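PDB 3WA8: CRISPR-associated protein, Cse2 family from Meiothermus ruber, which probably binds guide crRNA as the small CasB subunit of a type I-E CRISPR surveillance complex and helps to stabilise the R-loop on target DNA. Local coordinates for residues A[47-50]-A[51-55]; A[58-61]-A[62-65]; A[134-137]-A[138-142]; A[177-180]-A[181-185]. All coordinates share one frame; numbering follows the deposited sequence.

Contact 1 of 4, residues A[47-50]-A[51-55]; sequences GFLG and RIQDE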
loop_
_atom_site.group_PDB
_atom_site.type_symbol
_atom_site.label_atom_id
_atom_site.label_comp_id
_atom_site.label_asym_id
_atom_site.label_seq_id
_atom_site.Cartn_x
_atom_site.Cartn_y
_atom_site.Cartn_z
ATOM N N GLY A 47 -5.509 -3.363 -19.337
ATOM C CA GLY A 47 -6.858 -3.003 -19.667
ATOM C C GLY A 47 -7.313 -1.825 -18.843
ATOM O O GLY A 47 -7.874 -0.855 -19.377
ATOM N N PHE A 48 -7.066 -1.894 -17.537
ATOM C CA PHE A 48 -7.585 -0.871 -16.643
ATOM C C PHE A 48 -6.847 0.429 -16.893
ATOM O O PHE A 48 -7.477 1.481 -17.032
ATOM C CB PHE A 48 -7.484 -1.318 -15.195
ATOM C CG PHE A 48 -8.196 -0.428 -14.238
ATOM C CD1 PHE A 48 -9.497 -0.711 -13.843
ATOM C CD2 PHE A 48 -7.566 0.692 -13.709
ATOM C CE1 PHE A 48 -10.174 0.110 -12.947
ATOM C CE2 PHE A 48 -8.241 1.534 -12.808
ATOM C CZ PHE A 48 -9.547 1.236 -12.430
ATOM N N LEU A 49 -5.521 0.350 -17.004
ATOM C CA LEU A 49 -4.711 1.545 -17.283
ATOM C C LEU A 49 -5.025 2.131 -18.650
ATOM O O LEU A 49 -4.985 3.338 -18.829
ATOM C CB LEU A 49 -3.219 1.248 -17.204
ATOM C CG LEU A 49 -2.622 0.689 -15.916
ATOM C CD1 LEU A 49 -1.263 0.113 -16.171
ATOM C CD2 LEU A 49 -2.542 1.782 -14.885
ATOM N N GLY A 50 -5.331 1.267 -19.608
ATOM C CA GLY A 50 -5.636 1.698 -20.959
ATOM C C GLY A 50 -6.987 2.374 -21.083
ATOM O O GLY A 50 -7.351 2.856 -22.155
ATOM N N ARG A 51 -7.737 2.411 -19.990
ATOM C CA ARG A 51 -9.043 3.042 -20.007
ATOM C C ARG A 51 -9.058 4.408 -19.322
ATOM O O ARG A 51 -10.116 5.006 -19.131
ATOM C CB ARG A 51 -10.115 2.095 -19.452
ATOM C CG ARG A 51 -10.629 1.078 -20.496
ATOM C CD ARG A 51 -11.829 0.263 -20.000
ATOM N NE ARG A 51 -11.536 -0.452 -18.747
ATOM C CZ ARG A 51 -10.993 -1.670 -18.676
ATOM N NH1 ARG A 51 -10.677 -2.341 -19.784
ATOM N NH2 ARG A 51 -10.766 -2.227 -17.491
ATOM N N ILE A 52 -7.875 4.919 -18.993
ATOM C CA ILE A 52 -7.754 6.254 -18.384
ATOM C C ILE A 52 -6.566 7.062 -18.904
ATOM O O ILE A 52 -6.756 8.153 -19.435
ATOM C CB ILE A 52 -7.704 6.205 -16.819
ATOM C CG1 ILE A 52 -7.049 4.908 -16.322
ATOM C CG2 ILE A 52 -9.114 6.391 -16.233
ATOM C CD1 ILE A 52 -6.393 5.037 -14.973
ATOM N N GLN A 53 -5.364 6.493 -18.757
ATOM C CA GLN A 53 -4.039 7.133 -18.981
ATOM C C GLN A 53 -3.891 8.225 -20.075
ATOM O O GLN A 53 -3.225 9.246 -19.846
ATOM C CB GLN A 53 -2.965 6.044 -19.159
ATOM C CG GLN A 53 -1.541 6.515 -18.885
ATOM C CD GLN A 53 -0.828 5.677 -17.820
ATOM O OE1 GLN A 53 -1.465 5.053 -16.961
ATOM N NE2 GLN A 53 0.506 5.676 -17.866
ATOM N N ASP A 54 -4.483 7.992 -21.249
ATOM C CA ASP A 54 -4.567 8.995 -22.330
ATOM C C ASP A 54 -3.249 9.609 -22.826
ATOM O O ASP A 54 -2.730 9.198 -23.874
ATOM C CB ASP A 54 -5.556 10.107 -21.963
ATOM C CG ASP A 54 -6.942 9.833 -22.485
ATOM O OD1 ASP A 54 -7.599 8.913 -21.951
ATOM O OD2 ASP A 54 -7.368 10.535 -23.435
ATOM N N GLU A 55 -2.748 10.613 -22.097
ATOM C CA GLU A 55 -1.507 11.322 -22.447
ATOM C C GLU A 55 -0.629 11.537 -21.216
ATOM O O GLU A 55 0.185 12.467 -21.158
ATOM C CB GLU A 55 -1.810 12.659 -23.120
ATOM C CG GLU A 55 -2.586 12.539 -24.409
ATOM C CD GLU A 55 -3.809 13.424 -24.410
ATOM O OE1 GLU A 55 -4.350 13.695 -23.310
ATOM O OE2 GLU A 55 -4.236 13.844 -25.507
#

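Contact 2 of 4, residues A[58-61]-A[62-65]; sequences DRWE and RICY. With HG (mercury (II) ion), chain C.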
loop_
_atom_site.group_PDB
_atom_site.type_symbol
_atom_site.label_atom_id
_atom_site.label_comp_id
_atom_site.label_asym_id
_atom_site.label_seq_id
_atom_site.Cartn_x
_atom_site.Cartn_y
_atom_site.Cartn_z
ATOM N N ASP A 58 2.868 8.274 -17.733
ATOM C CA ASP A 58 3.292 8.424 -16.376
ATOM C C ASP A 58 3.829 7.083 -15.936
ATOM O O ASP A 58 3.095 6.174 -15.507
ATOM C CB ASP A 58 2.181 8.958 -15.480
ATOM C CG ASP A 58 2.723 9.875 -14.414
ATOM O OD1 ASP A 58 3.086 11.019 -14.750
ATOM O OD2 ASP A 58 2.826 9.453 -13.250
ATOM N N ARG A 59 5.139 6.976 -16.094
ATOM C CA ARG A 59 5.840 5.766 -15.789
ATOM C C ARG A 59 5.613 5.435 -14.321
ATOM O O ARG A 59 5.552 4.262 -13.938
ATOM C CB ARG A 59 7.316 5.895 -16.178
ATOM C CG ARG A 59 7.492 6.174 -17.686
ATOM C CD ARG A 59 8.699 5.458 -18.309
ATOM N NE ARG A 59 9.634 6.423 -18.897
ATOM C CZ ARG A 59 10.547 7.108 -18.197
ATOM N NH1 ARG A 59 10.664 6.932 -16.884
ATOM N NH2 ARG A 59 11.348 7.974 -18.803
ATOM N N TRP A 60 5.413 6.481 -13.525
ATOM C CA TRP A 60 5.089 6.334 -12.109
ATOM C C TRP A 60 3.769 5.617 -11.883
ATOM O O TRP A 60 3.704 4.624 -11.165
ATOM C CB TRP A 60 5.068 7.692 -11.419
ATOM C CG TRP A 60 5.042 7.602 -9.945
ATOM C CD1 TRP A 60 4.180 8.236 -9.102
ATOM C CD2 TRP A 60 5.907 6.813 -9.117
ATOM N NE1 TRP A 60 4.456 7.899 -7.793
ATOM C CE2 TRP A 60 5.515 7.032 -7.775
ATOM C CE3 TRP A 60 6.976 5.945 -9.378
ATOM C CZ2 TRP A 60 6.160 6.430 -6.703
ATOM C CZ3 TRP A 60 7.606 5.340 -8.320
ATOM C CH2 TRP A 60 7.211 5.597 -6.991
ATOM N N GLU A 61 2.723 6.121 -12.521
ATOM C CA GLU A 61 1.417 5.528 -12.388
ATOM C C GLU A 61 1.538 4.036 -12.629
ATOM O O GLU A 61 1.159 3.241 -11.780
ATOM C CB GLU A 61 0.436 6.179 -13.358
ATOM C CG GLU A 61 -1.000 5.722 -13.154
ATOM C CD GLU A 61 -2.052 6.749 -13.625
ATOM O OE1 GLU A 61 -2.253 6.902 -14.865
ATOM O OE2 GLU A 61 -2.696 7.379 -12.733
ATOM N N ARG A 62 2.115 3.666 -13.767
ATOM C CA ARG A 62 2.232 2.260 -14.142
ATOM C C ARG A 62 2.997 1.456 -13.073
ATOM O O ARG A 62 2.577 0.348 -12.683
ATOM C CB ARG A 62 2.810 2.137 -15.560
ATOM C CG ARG A 62 3.796 0.995 -15.840
ATOM C CD ARG A 62 4.223 0.972 -17.336
ATOM N NE ARG A 62 3.093 0.583 -18.162
ATOM C CZ ARG A 62 2.836 -0.658 -18.569
ATOM N NH1 ARG A 62 3.657 -1.658 -18.285
ATOM N NH2 ARG A 62 1.744 -0.885 -19.290
ATOM N N ILE A 63 4.086 2.025 -12.564
ATOM C CA ILE A 63 4.792 1.351 -11.500
ATOM C C ILE A 63 3.857 1.193 -10.277
ATOM O O ILE A 63 3.754 0.117 -9.694
ATOM C CB ILE A 63 6.089 2.065 -11.155
ATOM C CG1 ILE A 63 7.089 1.851 -12.272
ATOM C CG2 ILE A 63 6.695 1.536 -9.861
ATOM C CD1 ILE A 63 8.145 2.966 -12.380
ATOM N N CYS A 64 3.144 2.242 -9.907
ATOM C CA CYS A 64 2.368 2.177 -8.693
ATOM C C CYS A 64 1.264 1.125 -8.807
ATOM O O CYS A 64 1.227 0.183 -7.988
ATOM C CB CYS A 64 1.887 3.571 -8.287
ATOM S SG CYS A 64 3.305 4.745 -7.945
ATOM N N TYR A 65 0.421 1.224 -9.847
ATOM C CA TYR A 65 -0.605 0.201 -10.115
ATOM C C TYR A 65 -0.089 -1.220 -10.052
ATOM O O TYR A 65 -0.650 -2.073 -9.352
ATOM C CB TYR A 65 -1.263 0.417 -11.466
ATOM C CG TYR A 65 -2.405 1.391 -11.392
ATOM C CD1 TYR A 65 -2.160 2.748 -11.335
ATOM C CD2 TYR A 65 -3.728 0.958 -11.346
ATOM C CE1 TYR A 65 -3.166 3.643 -11.235
ATOM C CE2 TYR A 65 -4.790 1.878 -11.250
ATOM C CZ TYR A 65 -4.484 3.223 -11.192
ATOM O OH TYR A 65 -5.460 4.207 -11.115
HETATM HG HG HG C . 5.113 3.212 -6.513
#

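Contact 3 of 4, residues A[134-137]-A[138-142]; sequences LDAD and EEQLP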
loop_
_atom_site.group_PDB
_atom_site.type_symbol
_atom_site.label_atom_id
_atom_site.label_comp_id
_atom_site.label_asym_id
_atom_site.label_seq_id
_atom_site.Cartn_x
_atom_site.Cartn_y
_atom_site.Cartn_z
ATOM N N LEU A 134 9.968 6.502 4.711
ATOM C CA LEU A 134 9.538 7.860 4.387
ATOM C C LEU A 134 10.595 8.657 3.609
ATOM O O LEU A 134 10.273 9.689 3.010
ATOM C CB LEU A 134 9.116 8.625 5.640
ATOM C CG LEU A 134 7.988 8.085 6.506
ATOM C CD1 LEU A 134 7.731 9.016 7.675
ATOM C CD2 LEU A 134 6.738 7.941 5.677
ATOM N N ASP A 135 11.848 8.199 3.631
ATOM C CA ASP A 135 12.941 8.882 2.915
ATOM C C ASP A 135 13.078 8.447 1.456
ATOM O O ASP A 135 13.739 9.114 0.667
ATOM C CB ASP A 135 14.281 8.613 3.597
ATOM C CG ASP A 135 14.558 9.558 4.721
ATOM O OD1 ASP A 135 14.574 10.787 4.471
ATOM O OD2 ASP A 135 14.779 9.079 5.855
ATOM N N ALA A 136 12.493 7.301 1.120
ATOM C CA ALA A 136 12.700 6.687 -0.167
ATOM C C ALA A 136 12.427 7.669 -1.283
ATOM O O ALA A 136 11.521 8.479 -1.184
ATOM C CB ALA A 136 11.807 5.488 -0.302
ATOM N N ASP A 137 13.233 7.609 -2.337
ATOM C CA ASP A 137 12.877 8.218 -3.605
ATOM C C ASP A 137 12.168 7.181 -4.491
ATOM O O ASP A 137 12.021 6.009 -4.120
ATOM C CB ASP A 137 14.105 8.795 -4.292
ATOM C CG ASP A 137 15.175 7.744 -4.591
ATOM O OD1 ASP A 137 14.842 6.529 -4.672
ATOM O OD2 ASP A 137 16.365 8.151 -4.773
ATOM N N GLU A 138 11.719 7.628 -5.653
ATOM C CA GLU A 138 11.022 6.773 -6.594
ATOM C C GLU A 138 11.721 5.425 -6.773
ATOM O O GLU A 138 11.069 4.384 -6.814
ATOM C CB GLU A 138 10.911 7.477 -7.950
ATOM C CG GLU A 138 9.778 8.484 -8.048
ATOM C CD GLU A 138 9.994 9.501 -9.167
ATOM O OE1 GLU A 138 9.535 9.234 -10.301
ATOM O OE2 GLU A 138 10.608 10.571 -8.915
ATOM N N GLU A 139 13.044 5.434 -6.901
ATOM C CA GLU A 139 13.755 4.180 -7.160
ATOM C C GLU A 139 13.808 3.258 -5.941
ATOM O O GLU A 139 13.718 2.037 -6.077
ATOM C CB GLU A 139 15.147 4.453 -7.699
ATOM C CG GLU A 139 15.162 5.458 -8.824
ATOM C CD GLU A 139 16.497 6.219 -8.893
ATOM O OE1 GLU A 139 16.785 7.064 -7.993
ATOM O OE2 GLU A 139 17.260 5.961 -9.858
ATOM N N GLN A 140 13.938 3.849 -4.762
ATOM C CA GLN A 140 14.043 3.096 -3.539
ATOM C C GLN A 140 12.715 2.566 -3.082
ATOM O O GLN A 140 12.653 1.541 -2.399
ATOM C CB GLN A 140 14.609 3.974 -2.459
ATOM C CG GLN A 140 16.082 4.107 -2.590
ATOM C CD GLN A 140 16.632 5.402 -2.067
ATOM O OE1 GLN A 140 17.817 5.625 -2.167
ATOM N NE2 GLN A 140 15.785 6.263 -1.521
ATOM N N LEU A 141 11.640 3.255 -3.455
ATOM C CA LEU A 141 10.365 2.991 -2.840
ATOM C C LEU A 141 9.827 1.576 -3.085
ATOM O O LEU A 141 9.447 0.892 -2.139
ATOM C CB LEU A 141 9.358 4.052 -3.237
ATOM C CG LEU A 141 7.939 3.865 -2.695
ATOM C CD1 LEU A 141 7.898 3.708 -1.178
ATOM C CD2 LEU A 141 7.102 5.052 -3.149
ATOM N N PRO A 142 9.803 1.120 -4.348
ATOM C CA PRO A 142 9.134 -0.162 -4.506
ATOM C C PRO A 142 9.788 -1.199 -3.611
ATOM O O PRO A 142 9.111 -2.007 -3.002
ATOM C CB PRO A 142 9.358 -0.488 -5.988
ATOM C CG PRO A 142 9.529 0.829 -6.622
ATOM C CD PRO A 142 10.313 1.623 -5.636
#

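Contact 4 of 4, residues A[177-180]-A[181-185]; sequences KPVQ and QKWAR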
loop_
_atom_site.group_PDB
_atom_site.type_symbol
_atom_site.label_atom_id
_atom_site.label_comp_id
_atom_site.label_asym_id
_atom_site.label_seq_id
_atom_site.Cartn_x
_atom_site.Cartn_y
_atom_site.Cartn_z
ATOM N N LYS A 177 5.814 17.283 -0.074
ATOM C CA LYS A 177 5.825 15.944 0.467
ATOM C C LYS A 177 4.663 15.593 1.417
ATOM O O LYS A 177 4.913 14.997 2.472
ATOM C CB LYS A 177 7.179 15.663 1.141
ATOM C CG LYS A 177 8.149 14.967 0.243
ATOM C CD LYS A 177 9.628 15.232 0.586
ATOM C CE LYS A 177 10.550 14.073 0.047
ATOM N NZ LYS A 177 11.987 14.297 0.375
ATOM N N PRO A 178 3.393 15.876 1.013
ATOM C CA PRO A 178 2.172 15.597 1.811
ATOM C C PRO A 178 1.930 14.118 2.192
ATOM O O PRO A 178 1.580 13.834 3.319
ATOM C CB PRO A 178 1.046 16.087 0.903
ATOM C CG PRO A 178 1.624 16.030 -0.490
ATOM C CD PRO A 178 3.043 16.451 -0.302
ATOM N N VAL A 179 2.107 13.176 1.286
ATOM C CA VAL A 179 1.898 11.787 1.686
ATOM C C VAL A 179 2.799 11.412 2.875
ATOM O O VAL A 179 2.349 10.806 3.865
ATOM C CB VAL A 179 2.155 10.786 0.528
ATOM C CG1 VAL A 179 1.952 9.341 1.005
ATOM C CG2 VAL A 179 1.271 11.130 -0.651
ATOM N N GLN A 180 4.071 11.778 2.763
ATOM C CA GLN A 180 5.048 11.390 3.749
ATOM C C GLN A 180 4.718 12.109 5.032
ATOM O O GLN A 180 4.734 11.500 6.105
ATOM C CB GLN A 180 6.452 11.700 3.265
ATOM C CG GLN A 180 6.870 10.874 2.030
ATOM C CD GLN A 180 6.600 11.563 0.693
ATOM O OE1 GLN A 180 5.782 12.500 0.578
ATOM N NE2 GLN A 180 7.289 11.091 -0.333
ATOM N N GLN A 181 4.360 13.384 4.928
ATOM C CA GLN A 181 3.846 14.093 6.090
ATOM C C GLN A 181 2.693 13.302 6.688
ATOM O O GLN A 181 2.635 13.107 7.910
ATOM C CB GLN A 181 3.308 15.467 5.724
ATOM C CG GLN A 181 4.325 16.455 5.372
ATOM C CD GLN A 181 3.721 17.789 5.089
ATOM O OE1 GLN A 181 3.029 18.370 5.920
ATOM N NE2 GLN A 181 3.999 18.306 3.920
ATOM N N LYS A 182 1.775 12.864 5.819
ATOM C CA LYS A 182 0.497 12.317 6.256
ATOM C C LYS A 182 0.761 11.028 6.986
ATOM O O LYS A 182 0.233 10.801 8.071
ATOM C CB LYS A 182 -0.404 12.046 5.056
ATOM C CG LYS A 182 -1.882 11.830 5.393
ATOM C CD LYS A 182 -2.555 10.904 4.387
ATOM C CE LYS A 182 -2.649 11.488 2.961
ATOM N NZ LYS A 182 -2.920 10.424 1.943
ATOM N N TRP A 183 1.600 10.190 6.387
ATOM C CA TRP A 183 1.959 8.936 6.999
ATOM C C TRP A 183 2.584 9.161 8.357
ATOM O O TRP A 183 2.177 8.532 9.326
ATOM C CB TRP A 183 2.898 8.172 6.096
ATOM C CG TRP A 183 2.194 7.543 4.961
ATOM C CD1 TRP A 183 0.945 7.851 4.493
ATOM C CD2 TRP A 183 2.691 6.517 4.114
ATOM N NE1 TRP A 183 0.630 7.072 3.412
ATOM C CE2 TRP A 183 1.687 6.251 3.145
ATOM C CE3 TRP A 183 3.896 5.807 4.056
ATOM C CZ2 TRP A 183 1.842 5.299 2.147
ATOM C CZ3 TRP A 183 4.055 4.847 3.055
ATOM C CH2 TRP A 183 3.025 4.603 2.115
ATOM N N ALA A 184 3.543 10.077 8.439
ATOM C CA ALA A 184 4.260 10.286 9.673
ATOM C C ALA A 184 3.288 10.638 10.794
ATOM O O ALA A 184 3.414 10.167 11.946
ATOM C CB ALA A 184 5.294 11.382 9.502
ATOM N N ARG A 185 2.304 11.462 10.452
ATOM C CA ARG A 185 1.376 11.953 11.454
ATOM C C ARG A 185 0.497 10.825 11.878
ATOM O O ARG A 185 0.166 10.731 13.041
ATOM C CB ARG A 185 0.541 13.124 10.947
ATOM C CG ARG A 185 1.374 14.292 10.512
ATOM C CD ARG A 185 0.540 15.466 10.159
ATOM N NE ARG A 185 1.434 16.460 9.622
ATOM C CZ ARG A 185 1.212 17.761 9.633
ATOM N NH1 ARG A 185 0.088 18.247 10.144
ATOM N NH2 ARG A 185 2.134 18.576 9.137
#

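Contact 1 of 4, residues A[47-50]-A[51-55]
L49 O takes two backbone donors from the residues that leave the helix, I52 N at 3.3 Å and Q53 N at 3.2 Å. The Q53 bond runs almost straight out from the carbonyl, whereas I52 N sits well above the carbonyl plane, so the one oxygen grips two consecutive peptides from different directions. One residue earlier, R51 N donates to F48 O over 3.1 Å, again from above the plane. The side chain of R51 doubles back over the helix end. Its CG lies beside the backbone N (chi1 -82°), and a bend at chi3 lays one face of the guanidinium over G47 O, which is 3.2 Å from R51 NH1 but too poorly angled to be a hydrogen bond. NH2 instead finds a weak hydrogen bond at Y17 OH. The F48 ring stands nearly perpendicular to the guanidinium plane (84°), with R51 NH2 4.1 Å from F48 CD1, an oblique approach. The buried L49 and the partly exposed Q53 run alongside each other in the same direction, L49 CD2 coming to 4.0 Å from Q53 OE1, while Q53 NE2 makes a weak bond to H56 O. Nearby, I52 CG1 rests against F48 O. Further out, F48, L49 and I52 all pack on Y65 of helix 59-72, and F48 also meets the rings of F14 and Y17. Bonds spanning three residues beside one spanning four are what is found where the C-terminal end of an alpha-helix, here helix 43-49, unwinds through turns into a loop.

Contact 2 of 4, residues A[58-61]-A[62-65]
W60 and C64, one helical turn apart, form the dense side of this contact. The sulfur of C64 lies over a face of the indole, with SG 3.4 Å from the centroid of the W60 five-membered ring and 19° off its normal. The indole reaches this place because its CG is anti to the backbone N (chi1 -167°), which swings the ring over the next turn, where W60 NE1 donates to L169 O. C64 SG also binds the mercury ion at 2.8 Å, and the metal sits next to the six-membered part of the same indole. L166 and L169 of helix 162-170 close in on C64. On another flank, E61 CG lies 3.6 Å from Y65 CE1, the two side chains running the same way with carboxylate and ring planes almost perpendicular. I63 CG2 meets W60 CZ3 more loosely, at 4.2 Å; the solvent side is left to R59, which extends outward, and to R62, which turns away to a salt bridge with E46. Without the indole, as with an alanine at W60, the C64 sulfur would probably lose its aromatic cover and L169 O the indole N-H, and a gap would open beside E138 and L141. Backbone bonds from R62, I63, C64 and Y65 to the residues four before them hold the turns together. D58 caps the first of these turns, its OD2 accepting weakly from E61 N at 3.4 Å. Together these features make an Asp N-cap followed by the opening turns of helix 59-72, with a Cys sulfur-aromatic contact on its inner face.

Contact 3 of 4, residues A[134-137]-A[138-142]
D137 turns its side chain forward over the backbone of Q140. Its CG stands between the backbone N and the carbonyl carbon (chi1 60°), a torsion that tips the carboxylate toward the chain ahead. At CB, the side chain is still beside the peptide of E138, and CG, one atom on, remains close to E138 N. The tip divides its work. D137 OD1 accepts from Q140 N at 2.8 Å with an N-H...O angle of 154°; the same oxygen lies 3.4 Å from both Q140 CB and Q140 CG, and E139 CB is close to it as well. D137 OD2 faces another acid, E139 OE1, at 3.4 Å. The main chain of D137 contributes too, since D137 O receives L141 N over 2.9 Å, straight on to the carbonyl but with a bent N-H. Below this polar layer the contact is apolar: A136 CB meets Q140 CB at 3.8 Å and L141 CB at 4.1 Å. W172 NE1 donates to A136 O, and L141 packs on W60 and W172, which ties the turn into the core. Replacing D137 by an alanine would probably leave Q140 N without its side-chain acceptor and the chain entering helix 141-154 less firmly set. Two carboxylates this near to each other should repel, yet the N-H groups of Q140 and L141 that point at D137 probably offset some of the negative charge. In this acidic link between helices 124-135 and 141-154, D137 thus probably helps to set the turn, its side chain and its carbonyl each accepting a peptide N-H.

Contact 4 of 4, residues A[177-180]-A[181-185]
V179 CG1 is anti to the backbone N (chi1 179°) and W183 CG is anti to its carbonyl carbon (chi1 -76°), so that the valine branch and the indole leave successive turns side by side. V179 CG1 comes down on a face of the ring as a CH-pi contact, 3.8 Å from the centroid of the W183 five-membered part and 21° off the normal. Its nearest ring atom is W183 NE1 at 3.6 Å. That nitrogen is already committed to D168 OD2, a bond that probably helps to fix how the indole is turned, and the W183 and W172 rings meet edge-to-face. K182 reaches the other oxygen of the same carboxylate through a salt bridge from NZ to D168 OD1. These residues open helix 178-197: K177 occupies the N-cap position, and P178, which has no N-H to donate, fits the first turn, where amides lack helical acceptors. Alpha-helical bonds begin at once, with Q181 N giving to K177 O at 3.0 Å and W183 N to V179 O at 2.7 Å. Q181 lays its CG against K177 O at 3.3 Å and sends NE2 back to R176 O. Q180, bent at chi2, donates through NE2 to W172 O. Beyond them, A184 N bonds to Q180 O, and the A184 and W183 side chains rest on L134 of helix 124-135.

How the contacts relate
From the N terminus, contact 1 ends helix 43-49 and starts the loop that contact 2 closes as it opens helix 59-72; the two touch where L49 CD2 meets Y65 CG at 3.5 Å. Contact 3 is the turn from helix 124-135 into helix 141-154, and it touches contact 2 where W60 CZ3 comes to 3.8 Å from E138 CG. Contact 4 begins the last helix, 178-197, and meets contact 3 with Q180 CG 3.7 Å from L134 O. All four follow in series, none nested or crossed. Touching one to the next, they span the helical fold, the centres of contacts 1 and 4 lying about 28 Å apart.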